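Local coordinates for hypothetical protein (Nostoc punctiforme, PDB 2INB), which probably acts with its partners XisF and XisI in the site-specific recombination of nitrogen-fixation genes in cyanobacteria, at residues Thr107-Asp112 and Glu116-Asn121; Ile56-Lys61 and Lys124-Asp129; Gly85-Arg88 and Glu93-Leu96; Ala15-Lys18 and Gln22-Asn25. One frame throughout, in Å; residues are numbered along the deposited sequence.

Interaction 1 (Thr107-Asp112 and Glu116-Asn121)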
loop_
_atom_site.group_PDB
_atom_site.type_symbol
_atom_site.label_atom_id
_atom_site.label_comp_id
_atom_site.label_asym_id
_atom_site.label_seq_id
_atom_site.Cartn_x
_atom_site.Cartn_y
_atom_site.Cartn_z
ATOM N N THR A 107 4.680 -1.233 19.797
ATOM C CA THR A 107 4.526 -2.691 19.633
ATOM C C THR A 107 4.802 -3.080 18.194
ATOM O O THR A 107 5.936 -3.429 17.846
ATOM C CB THR A 107 3.109 -3.153 20.067
ATOM O OG1 THR A 107 2.105 -2.395 19.385
ATOM C CG2 THR A 107 2.926 -2.966 21.603
ATOM N N PHE A 108 3.794 -2.930 17.320
ATOM C CA PHE A 108 3.948 -3.307 15.897
ATOM C C PHE A 108 5.155 -2.666 15.211
ATOM O O PHE A 108 5.939 -3.353 14.553
ATOM C CB PHE A 108 2.671 -2.970 15.124
ATOM C CG PHE A 108 2.720 -3.305 13.659
ATOM C CD1 PHE A 108 2.660 -4.641 13.254
ATOM C CD2 PHE A 108 2.760 -2.328 12.691
ATOM C CE1 PHE A 108 2.668 -4.971 11.933
ATOM C CE2 PHE A 108 2.790 -2.673 11.362
ATOM C CZ PHE A 108 2.746 -4.024 11.001
ATOM N N PHE A 109 5.320 -1.345 15.379
ATOM C CA PHE A 109 6.408 -0.635 14.704
ATOM C C PHE A 109 7.776 -0.862 15.341
ATOM O O PHE A 109 8.769 -0.393 14.795
ATOM C CB PHE A 109 6.091 0.876 14.488
ATOM C CG PHE A 109 5.060 1.105 13.433
ATOM C CD1 PHE A 109 5.387 0.894 12.105
ATOM C CD2 PHE A 109 3.741 1.351 13.761
ATOM C CE1 PHE A 109 4.435 1.033 11.115
ATOM C CE2 PHE A 109 2.750 1.486 12.739
ATOM C CZ PHE A 109 3.135 1.298 11.430
ATOM N N GLN A 110 7.856 -1.603 16.438
ATOM C CA GLN A 110 9.154 -2.056 16.935
ATOM C C GLN A 110 9.560 -3.441 16.429
ATOM O O GLN A 110 10.686 -3.904 16.685
ATOM C CB GLN A 110 9.187 -2.025 18.472
ATOM C CG GLN A 110 8.970 -0.605 19.039
ATOM C CD GLN A 110 9.839 0.437 18.339
ATOM O OE1 GLN A 110 11.062 0.247 18.198
ATOM N NE2 GLN A 110 9.223 1.514 17.851
ATOM N N LEU A 111 8.657 -4.123 15.734
ATOM C CA LEU A 111 9.001 -5.367 15.046
ATOM C C LEU A 111 9.934 -5.057 13.868
ATOM O O LEU A 111 9.845 -4.004 13.249
ATOM C CB LEU A 111 7.753 -6.117 14.563
ATOM C CG LEU A 111 6.796 -6.554 15.704
ATOM C CD1 LEU A 111 5.531 -7.150 15.101
ATOM C CD2 LEU A 111 7.454 -7.566 16.665
ATOM N N ASP A 112 10.831 -5.979 13.569
ATOM C CA ASP A 112 11.860 -5.723 12.577
ATOM C C ASP A 112 11.236 -5.426 11.184
ATOM O O ASP A 112 11.687 -4.526 10.472
ATOM C CB ASP A 112 12.824 -6.892 12.468
ATOM C CG ASP A 112 13.830 -6.997 13.610
ATOM O OD1 ASP A 112 13.938 -6.075 14.424
ATOM O OD2 ASP A 112 14.536 -8.041 13.608
ATOM N N GLU A 116 11.662 -1.923 9.120
ATOM C CA GLU A 116 12.430 -1.959 7.848
ATOM C C GLU A 116 11.649 -1.330 6.708
ATOM O O GLU A 116 12.172 -0.530 5.909
ATOM C CB GLU A 116 12.881 -3.390 7.445
ATOM C CG GLU A 116 13.630 -3.498 6.171
ATOM C CD GLU A 116 14.924 -2.707 6.048
ATOM O OE1 GLU A 116 15.454 -2.271 7.072
ATOM O OE2 GLU A 116 15.338 -2.558 4.865
HETATM N N MSE A 117 10.367 -1.680 6.595
HETATM C CA MSE A 117 9.547 -1.157 5.487
HETATM C C MSE A 117 9.239 0.353 5.576
HETATM O O MSE A 117 9.135 1.031 4.560
HETATM C CB MSE A 117 8.270 -2.007 5.323
HETATM C CG MSE A 117 8.573 -3.507 5.215
HETATM SE SE MSE A 117 9.892 -3.931 3.825
HETATM C CE MSE A 117 8.967 -3.004 2.295
ATOM N N ILE A 118 9.116 0.876 6.790
ATOM C CA ILE A 118 9.040 2.308 7.022
ATOM C C ILE A 118 10.339 2.955 6.531
ATOM O O ILE A 118 10.346 3.937 5.812
ATOM C CB ILE A 118 8.807 2.622 8.515
ATOM C CG1 ILE A 118 7.392 2.240 8.951
ATOM C CG2 ILE A 118 9.199 4.102 8.868
ATOM C CD1 ILE A 118 6.272 3.092 8.397
ATOM N N ALA A 119 11.485 2.367 6.897
ATOM C CA ALA A 119 12.760 2.938 6.485
ATOM C C ALA A 119 12.955 2.896 4.962
ATOM O O ALA A 119 13.391 3.859 4.355
ATOM C CB ALA A 119 13.900 2.189 7.162
ATOM N N GLU A 120 12.652 1.742 4.349
ATOM C CA GLU A 120 12.890 1.556 2.912
ATOM C C GLU A 120 12.083 2.573 2.093
ATOM O O GLU A 120 12.479 2.957 0.989
ATOM C CB GLU A 120 12.539 0.150 2.476
ATOM C CG GLU A 120 13.449 -0.954 3.005
ATOM C CD GLU A 120 13.210 -2.338 2.409
ATOM O OE1 GLU A 120 12.421 -2.452 1.468
ATOM O OE2 GLU A 120 13.913 -3.302 2.921
ATOM N N ASN A 121 10.889 2.912 2.586
ATOM C CA ASN A 121 9.970 3.798 1.867
ATOM C C ASN A 121 9.945 5.242 2.397
ATOM O O ASN A 121 9.045 6.013 2.014
ATOM C CB ASN A 121 8.596 3.135 1.884
ATOM C CG ASN A 121 8.603 1.890 1.049
ATOM O OD1 ASN A 121 8.534 1.968 -0.202
ATOM N ND2 ASN A 121 8.758 0.748 1.693
#
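F109 and I118 meet where a short 3-10 turn precedes helix 112-120. The ring presents CE1 and CD1 to the long branch of the isoleucine, with CE1 3.9 Å from I118 CG1 and equally near its CD1, and the two side chains cross at about a right angle. In I118 the CG1 branch stands beside the backbone N (chi1 -71°) and carries its methyl out to the ring, while F109 starts with its CB directed past the helix and only its far end closes in. An aromatic ring suits this place because it can be packed from several directions: F108 puts its CD2 3.7 Å above the plane of the F109 ring, over its centre, and F63 makes an edge-to-face contact with it. The branched isoleucine also touches F73 of helix 69-88.

At the far end of the helix, N121 reaches back, and its ND2 gives M117 O a bond of 2.9 Å in the carbonyl plane, which supplements the backbone N-H of N121 on the same oxygen.

The other half of the contact is backbone. The carbonyl of D112 receives the N-H of E116 at 2.9 Å from D112 O to E116 N, with an N-H...O angle of 156°. E116 CB also sits 3.4 Å from D112 O. An acid as the first helical residue probably interacts favourably with the positive end of the helix dipole. This is a helix start in which L111 occupies the N-cap position and the 3-10 turn 108-110 folds back, so that F109 packs on I118.

Interaction 2 (Ile56-Lys61 and Lys124-Asp129)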
loop_
_atom_site.group_PDB
_atom_site.type_symbol
_atom_site.label_atom_id
_atom_site.label_comp_id
_atom_site.label_asym_id
_atom_site.label_seq_id
_atom_site.Cartn_x
_atom_site.Cartn_y
_atom_site.Cartn_z
ATOM N N ILE A 56 1.738 20.773 6.284
ATOM C CA ILE A 56 1.772 19.318 6.348
ATOM C C ILE A 56 0.431 18.701 5.946
ATOM O O ILE A 56 -0.629 19.376 5.906
ATOM C CB ILE A 56 2.133 18.797 7.785
ATOM C CG1 ILE A 56 1.021 19.180 8.791
ATOM C CG2 ILE A 56 3.492 19.404 8.244
ATOM C CD1 ILE A 56 1.262 18.636 10.255
ATOM N N ALA A 57 0.489 17.397 5.666
ATOM C CA ALA A 57 -0.698 16.573 5.477
ATOM C C ALA A 57 -0.535 15.354 6.346
ATOM O O ALA A 57 0.566 14.863 6.502
ATOM C CB ALA A 57 -0.874 16.118 3.981
ATOM N N VAL A 58 -1.645 14.918 6.931
ATOM C CA VAL A 58 -1.606 13.798 7.893
ATOM C C VAL A 58 -2.617 12.724 7.533
ATOM O O VAL A 58 -3.815 12.987 7.488
ATOM C CB VAL A 58 -1.823 14.278 9.376
ATOM C CG1 VAL A 58 -1.653 13.051 10.331
ATOM C CG2 VAL A 58 -0.832 15.411 9.727
ATOM N N GLU A 59 -2.096 11.515 7.288
ATOM C CA GLU A 59 -2.883 10.290 7.061
ATOM C C GLU A 59 -3.086 9.632 8.409
ATOM O O GLU A 59 -2.119 9.127 8.996
ATOM C CB GLU A 59 -2.066 9.377 6.111
ATOM C CG GLU A 59 -2.606 7.994 5.994
ATOM C CD GLU A 59 -1.719 7.061 5.192
ATOM O OE1 GLU A 59 -0.771 7.560 4.545
ATOM O OE2 GLU A 59 -1.993 5.809 5.262
ATOM N N VAL A 60 -4.306 9.675 8.927
ATOM C CA VAL A 60 -4.586 9.164 10.288
ATOM C C VAL A 60 -4.978 7.719 10.231
ATOM O O VAL A 60 -5.931 7.362 9.533
ATOM C CB VAL A 60 -5.680 9.964 10.978
ATOM C CG1 VAL A 60 -5.912 9.368 12.383
ATOM C CG2 VAL A 60 -5.263 11.443 11.075
ATOM N N LYS A 61 -4.282 6.898 11.025
ATOM C CA LYS A 61 -4.617 5.475 11.223
ATOM C C LYS A 61 -4.745 5.188 12.730
ATOM O O LYS A 61 -4.039 5.820 13.575
ATOM C CB LYS A 61 -3.568 4.576 10.564
ATOM C CG LYS A 61 -3.512 4.780 9.045
ATOM C CD LYS A 61 -4.798 4.285 8.397
ATOM C CE LYS A 61 -4.773 4.351 6.901
ATOM N NZ LYS A 61 -6.009 3.742 6.290
ATOM N N LYS A 124 7.394 9.061 6.850
ATOM C CA LYS A 124 7.430 10.002 7.956
ATOM C C LYS A 124 6.213 9.732 8.832
ATOM O O LYS A 124 5.123 9.456 8.293
ATOM C CB LYS A 124 7.418 11.422 7.401
ATOM C CG LYS A 124 8.580 11.762 6.496
ATOM C CD LYS A 124 8.514 13.220 6.062
ATOM C CE LYS A 124 9.499 13.537 4.991
ATOM N NZ LYS A 124 10.896 13.377 5.434
HETATM N N MSE A 125 6.372 9.830 10.149
HETATM C CA MSE A 125 5.256 9.483 11.033
HETATM C C MSE A 125 4.985 10.548 12.106
HETATM O O MSE A 125 5.873 11.311 12.502
HETATM C CB MSE A 125 5.477 8.112 11.676
HETATM C CG MSE A 125 5.495 6.987 10.658
HETATM SE SE MSE A 125 5.844 5.246 11.514
HETATM C CE MSE A 125 7.687 5.703 11.997
ATOM N N LEU A 126 3.732 10.600 12.524
ATOM C CA LEU A 126 3.293 11.405 13.649
ATOM C C LEU A 126 2.830 10.410 14.707
ATOM O O LEU A 126 1.850 9.704 14.489
ATOM C CB LEU A 126 2.190 12.345 13.195
ATOM C CG LEU A 126 1.608 13.318 14.222
ATOM C CD1 LEU A 126 2.756 14.134 14.836
ATOM C CD2 LEU A 126 0.537 14.200 13.588
ATOM N N ILE A 127 3.566 10.304 15.812
ATOM C CA ILE A 127 3.166 9.396 16.859
ATOM C C ILE A 127 2.354 10.175 17.886
ATOM O O ILE A 127 2.862 11.148 18.485
ATOM C CB ILE A 127 4.350 8.732 17.539
ATOM C CG1 ILE A 127 5.337 8.178 16.492
ATOM C CG2 ILE A 127 3.842 7.632 18.482
ATOM C CD1 ILE A 127 4.717 7.255 15.469
ATOM N N TYR A 128 1.111 9.739 18.099
ATOM C CA TYR A 128 0.179 10.458 19.005
ATOM C C TYR A 128 -0.282 9.556 20.145
ATOM O O TYR A 128 -0.495 8.364 19.967
ATOM C CB TYR A 128 -1.024 11.020 18.264
ATOM C CG TYR A 128 -1.966 10.020 17.584
ATOM C CD1 TYR A 128 -1.692 9.541 16.287
ATOM C CD2 TYR A 128 -3.179 9.620 18.161
ATOM C CE1 TYR A 128 -2.548 8.655 15.661
ATOM C CE2 TYR A 128 -4.035 8.748 17.515
ATOM C CZ TYR A 128 -3.743 8.272 16.279
ATOM O OH TYR A 128 -4.655 7.442 15.677
ATOM N N ASP A 129 -0.452 10.165 21.301
ATOM C CA ASP A 129 -0.960 9.456 22.451
ATOM C C ASP A 129 -2.456 9.645 22.491
ATOM O O ASP A 129 -2.931 10.761 22.516
ATOM C CB ASP A 129 -0.293 9.967 23.730
ATOM C CG ASP A 129 -0.762 9.224 24.946
ATOM O OD1 ASP A 129 -1.777 9.601 25.531
ATOM O OD2 ASP A 129 -0.158 8.186 25.285
#
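Y128 reaches over with its hydroxyl end to V60 and K61: its OH lies 4.0 Å from V60 CG1 and donates a hydrogen bond of 2.7 Å from Y128 OH to K61 O. The oxygen lies at the ring edge, near the ring plane, whereas seen from the carbonyl the hydroxyl stands 39° above the plane. Tyrosine suits the place because its length carries a hydroxyl as far as a main-chain oxygen just beyond the strand. With chi1 63°, CG lies between the backbone N and the carbonyl carbon, and the ring is thereby sent toward strand 54-60.

Further along, V58 CG1 meets L126 CD2 at 4.1 Å, two buried aliphatic groups set crosswise. The sequence E59-V60-K61 resembles the (D/E)xK element of the PD-(D/E)xK nuclease clan, to which the family belongs; here K61 NZ is hydrogen-bonded to Q79 and forms a salt bridge with E72.

Strands 54-60 and 125-129 are not neighbours: between them runs strand 94-101, whose A99 touches V58 and whose P101 touches Y128. Helix 7-18 covers this face through F8, V11 and V12, and strand 134-139 adds I135 and W138 against L126. On the other face, A57 and E59 turn to helix 69-88.

Interaction 3 (Gly85-Arg88 and Glu93-Leu96)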
loop_
_atom_site.group_PDB
_atom_site.type_symbol
_atom_site.label_atom_id
_atom_site.label_comp_id
_atom_site.label_asym_id
_atom_site.label_seq_id
_atom_site.Cartn_x
_atom_site.Cartn_y
_atom_site.Cartn_z
ATOM N N GLY A 85 2.916 10.723 -3.589
ATOM C CA GLY A 85 3.125 11.003 -5.030
ATOM C C GLY A 85 2.219 12.060 -5.598
ATOM O O GLY A 85 2.658 12.966 -6.307
ATOM N N ALA A 86 0.931 11.963 -5.242
ATOM C CA ALA A 86 -0.069 12.950 -5.663
ATOM C C ALA A 86 0.281 14.331 -5.139
ATOM O O ALA A 86 0.282 15.309 -5.869
ATOM C CB ALA A 86 -1.447 12.559 -5.197
ATOM N N LEU A 87 0.664 14.403 -3.872
ATOM C CA LEU A 87 0.967 15.696 -3.236
ATOM C C LEU A 87 2.206 16.355 -3.849
ATOM O O LEU A 87 2.275 17.602 -3.955
ATOM C CB LEU A 87 1.080 15.589 -1.731
ATOM C CG LEU A 87 -0.245 15.453 -1.043
ATOM C CD1 LEU A 87 -0.063 14.923 0.441
ATOM C CD2 LEU A 87 -0.979 16.881 -0.985
ATOM N N ARG A 88 3.174 15.561 -4.282
ATOM C CA ARG A 88 4.329 16.160 -4.948
ATOM C C ARG A 88 3.900 17.026 -6.123
ATOM O O ARG A 88 4.466 18.089 -6.373
ATOM C CB ARG A 88 5.262 15.115 -5.482
ATOM C CG ARG A 88 5.983 14.347 -4.459
ATOM C CD ARG A 88 7.149 13.702 -5.140
ATOM N NE ARG A 88 7.455 12.377 -4.669
ATOM C CZ ARG A 88 7.692 12.026 -3.407
ATOM N NH1 ARG A 88 7.630 12.893 -2.366
ATOM N NH2 ARG A 88 7.984 10.752 -3.200
ATOM N N GLU A 93 5.356 21.467 -1.320
ATOM C CA GLU A 93 5.958 21.815 -0.046
ATOM C C GLU A 93 5.102 21.380 1.160
ATOM O O GLU A 93 5.475 21.705 2.297
ATOM C CB GLU A 93 6.321 23.278 -0.035
ATOM C CG GLU A 93 7.370 23.515 -1.122
ATOM C CD GLU A 93 8.016 24.861 -1.158
ATOM O OE1 GLU A 93 7.859 25.692 -0.192
ATOM O OE2 GLU A 93 8.696 25.086 -2.172
ATOM N N ARG A 94 4.006 20.628 0.923
ATOM C CA ARG A 94 3.206 20.075 2.007
ATOM C C ARG A 94 3.707 18.674 2.291
ATOM O O ARG A 94 3.579 17.788 1.462
ATOM C CB ARG A 94 1.715 20.056 1.652
ATOM C CG ARG A 94 0.846 19.645 2.791
ATOM C CD ARG A 94 -0.613 19.714 2.489
ATOM N NE ARG A 94 -1.058 21.074 2.212
ATOM C CZ ARG A 94 -1.368 21.995 3.131
ATOM N NH1 ARG A 94 -1.194 21.777 4.453
ATOM N NH2 ARG A 94 -1.771 23.191 2.703
ATOM N N VAL A 95 4.277 18.474 3.469
ATOM C CA VAL A 95 4.917 17.220 3.833
ATOM C C VAL A 95 3.913 16.277 4.441
ATOM O O VAL A 95 3.211 16.635 5.396
ATOM C CB VAL A 95 6.094 17.467 4.763
ATOM C CG1 VAL A 95 6.795 16.145 5.206
ATOM C CG2 VAL A 95 7.142 18.461 4.144
ATOM N N LEU A 96 3.909 15.044 3.912
ATOM C CA LEU A 96 2.987 14.004 4.354
ATOM C C LEU A 96 3.553 13.155 5.513
ATOM O O LEU A 96 4.683 12.661 5.423
ATOM C CB LEU A 96 2.566 13.078 3.199
ATOM C CG LEU A 96 1.555 11.960 3.562
ATOM C CD1 LEU A 96 0.206 12.492 3.843
ATOM C CD2 LEU A 96 1.457 10.903 2.404
#
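This contact belongs to a beta-alpha-beta crossover, in which strand 54-60 leads through helix 69-88 to the parallel, adjacent strand 94-101. It lies where the chain leaves the helix and, after a short loop, enters the second strand. L87, in the last turn of the helix, makes the contact: its CB points at the strand, and its two methyls part to serve two residues. CD1 meets L96 CD1 at 4.2 Å, while CD2 rests 4.5 Å from R94 CD.

R94 and L96, two positions apart, lie on the same face of the strand, and V95 between them turns from the helix. Leucine suits both buried hydrophobic sites, and A57 of the first strand lies against both L87 and L96. Arginine suits its place because the aliphatic part, extended from CB through CD (chi1 -173°, chi2 176°), can pack on L87 while the guanidinium group carries on past it. There NE bonds to Q91 of the connecting loop. The backbone has a partner of its own as well: a glycerol molecule, probably from the crystallisation liquor, is hydrogen-bonded through its O1 to L96 N.

Interaction 4 (Ala15-Lys18 and Gln22-Asn25)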
loop_
_atom_site.group_PDB
_atom_site.type_symbol
_atom_site.label_atom_id
_atom_site.label_comp_id
_atom_site.label_asym_id
_atom_site.label_seq_id
_atom_site.Cartn_x
_atom_site.Cartn_y
_atom_site.Cartn_z
ATOM N N ALA A 15 -4.556 16.894 19.010
ATOM C CA ALA A 15 -3.110 16.836 19.280
ATOM C C ALA A 15 -2.365 17.893 18.462
ATOM O O ALA A 15 -1.498 18.563 18.996
ATOM C CB ALA A 15 -2.547 15.435 19.017
ATOM N N LEU A 16 -2.704 18.021 17.167
ATOM C CA LEU A 16 -2.112 19.048 16.320
ATOM C C LEU A 16 -2.392 20.468 16.854
ATOM O O LEU A 16 -1.513 21.318 16.945
ATOM C CB LEU A 16 -2.631 18.889 14.894
ATOM C CG LEU A 16 -1.992 17.771 14.070
ATOM C CD1 LEU A 16 -2.891 17.536 12.837
ATOM C CD2 LEU A 16 -0.523 18.163 13.621
ATOM N N GLU A 17 -3.642 20.708 17.241
ATOM C CA GLU A 17 -4.052 22.013 17.734
ATOM C C GLU A 17 -3.296 22.384 19.005
ATOM O O GLU A 17 -2.872 23.535 19.182
ATOM C CB GLU A 17 -5.563 22.057 17.897
ATOM C CG GLU A 17 -6.230 22.107 16.556
ATOM C CD GLU A 17 -7.714 21.842 16.589
ATOM O OE1 GLU A 17 -8.241 21.380 17.597
ATOM O OE2 GLU A 17 -8.355 22.126 15.558
ATOM N N LYS A 18 -3.098 21.417 19.869
ATOM C CA LYS A 18 -2.354 21.678 21.108
ATOM C C LYS A 18 -0.927 22.132 20.835
ATOM O O LYS A 18 -0.347 22.853 21.646
ATOM C CB LYS A 18 -2.301 20.458 22.018
ATOM C CG LYS A 18 -3.615 20.121 22.656
ATOM C CD LYS A 18 -3.528 18.840 23.461
ATOM C CE LYS A 18 -4.800 18.535 24.196
ATOM N NZ LYS A 18 -4.679 17.209 24.911
ATOM N N GLN A 22 -2.675 24.904 12.768
ATOM C CA GLN A 22 -3.959 25.282 12.236
ATOM C C GLN A 22 -4.427 24.228 11.249
ATOM O O GLN A 22 -3.709 23.918 10.291
ATOM C CB GLN A 22 -3.846 26.634 11.545
ATOM C CG GLN A 22 -5.213 27.245 11.244
ATOM C CD GLN A 22 -5.176 28.350 10.179
ATOM O OE1 GLN A 22 -4.142 28.993 9.943
ATOM N NE2 GLN A 22 -6.302 28.547 9.517
ATOM N N ILE A 23 -5.618 23.661 11.474
ATOM C CA ILE A 23 -6.207 22.738 10.504
ATOM C C ILE A 23 -6.892 23.551 9.421
ATOM O O ILE A 23 -7.744 24.399 9.725
ATOM C CB ILE A 23 -7.205 21.734 11.137
ATOM C CG1 ILE A 23 -6.672 21.185 12.477
ATOM C CG2 ILE A 23 -7.678 20.638 10.128
ATOM C CD1 ILE A 23 -5.467 20.403 12.382
ATOM N N THR A 24 -6.469 23.335 8.175
ATOM C CA THR A 24 -6.995 24.127 7.045
ATOM C C THR A 24 -7.927 23.370 6.107
ATOM O O THR A 24 -8.762 23.998 5.413
ATOM C CB THR A 24 -5.882 24.711 6.204
ATOM O OG1 THR A 24 -5.076 23.644 5.711
ATOM C CG2 THR A 24 -5.023 25.671 7.008
ATOM N N ASN A 25 -7.802 22.054 6.066
ATOM C CA ASN A 25 -8.653 21.238 5.226
ATOM C C ASN A 25 -8.827 19.891 5.918
ATOM O O ASN A 25 -7.873 19.272 6.408
ATOM C CB ASN A 25 -8.067 21.052 3.786
ATOM C CG ASN A 25 -7.603 22.390 3.138
ATOM O OD1 ASN A 25 -6.442 22.853 3.328
ATOM N ND2 ASN A 25 -8.515 23.019 2.379
HETATM O O HOH W 1 -7.285 24.474 13.693
#
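I23 packs its terminal methyl into the side of L16: I23 CD1 lies 3.9 Å from L16 CD1 and 4.1 Å from L16 CB. This is the tight part of the contact, where a buried leucine on helix 7-18 meets the isoleucine of strand 22-25 whose CB points toward the helix. In I23 the CG1 branch stands beside the backbone N and CG2 is turned away from that N, a choice (chi1 -42°) that leads the longer arm to the helix. Both residues are aliphatic, as befits the seam between a helix and a sheet edge.

The other side is wetter. E17, an exposed residue, runs out in an extended chain and brings OE2 to 3.6 Å from I23 CG1, a contact of an acid oxygen with a hydrocarbon that gains little by itself. A water molecule closes this side: it donates to E17 OE2 at 3.2 Å and accepts from I23 N at 2.9 Å, so the amide of I23 is linked to the helix indirectly. A glutamate suits this rim because its carboxylate can pass across an aliphatic group and still keep a water.

Beyond I23 the strand is irregular, T24 and N25 both facing A48 in a classic beta bulge, with T24 OG1 donating to N25 OD1. Strand 22-25 forms one edge of the sheet, paired antiparallel with strand 47-51, whose I47 and A49 also touch I23. L16 meanwhile reaches I135 and W138 of strand 134-139, so helix 7-18 touches both outermost strands of the sheet within this chain.

Interaction 4 closes first along the chain; interactions 3 and 1 then follow in series, both nested inside the long loop closed by interaction 2. Interaction 2 lies near the centre of the chain and touches the other three. L16 of interaction 4 packs on I56 and L126 (centres about 12 Å apart). The pairing of A57 with V95 joins interaction 3 (centres about 14 Å apart), and I118 of interaction 1 packs on M125 of interaction 2, in the conformer given (centres about 15 Å apart). Interactions 1 and 4, centres about 27 Å apart, lie on opposite sides of the chain's centre. Interactions 2, 3 and 4 share one mixed sheet, with helices 7-18 and 69-88 on its two faces, consistent with a nuclease-like core.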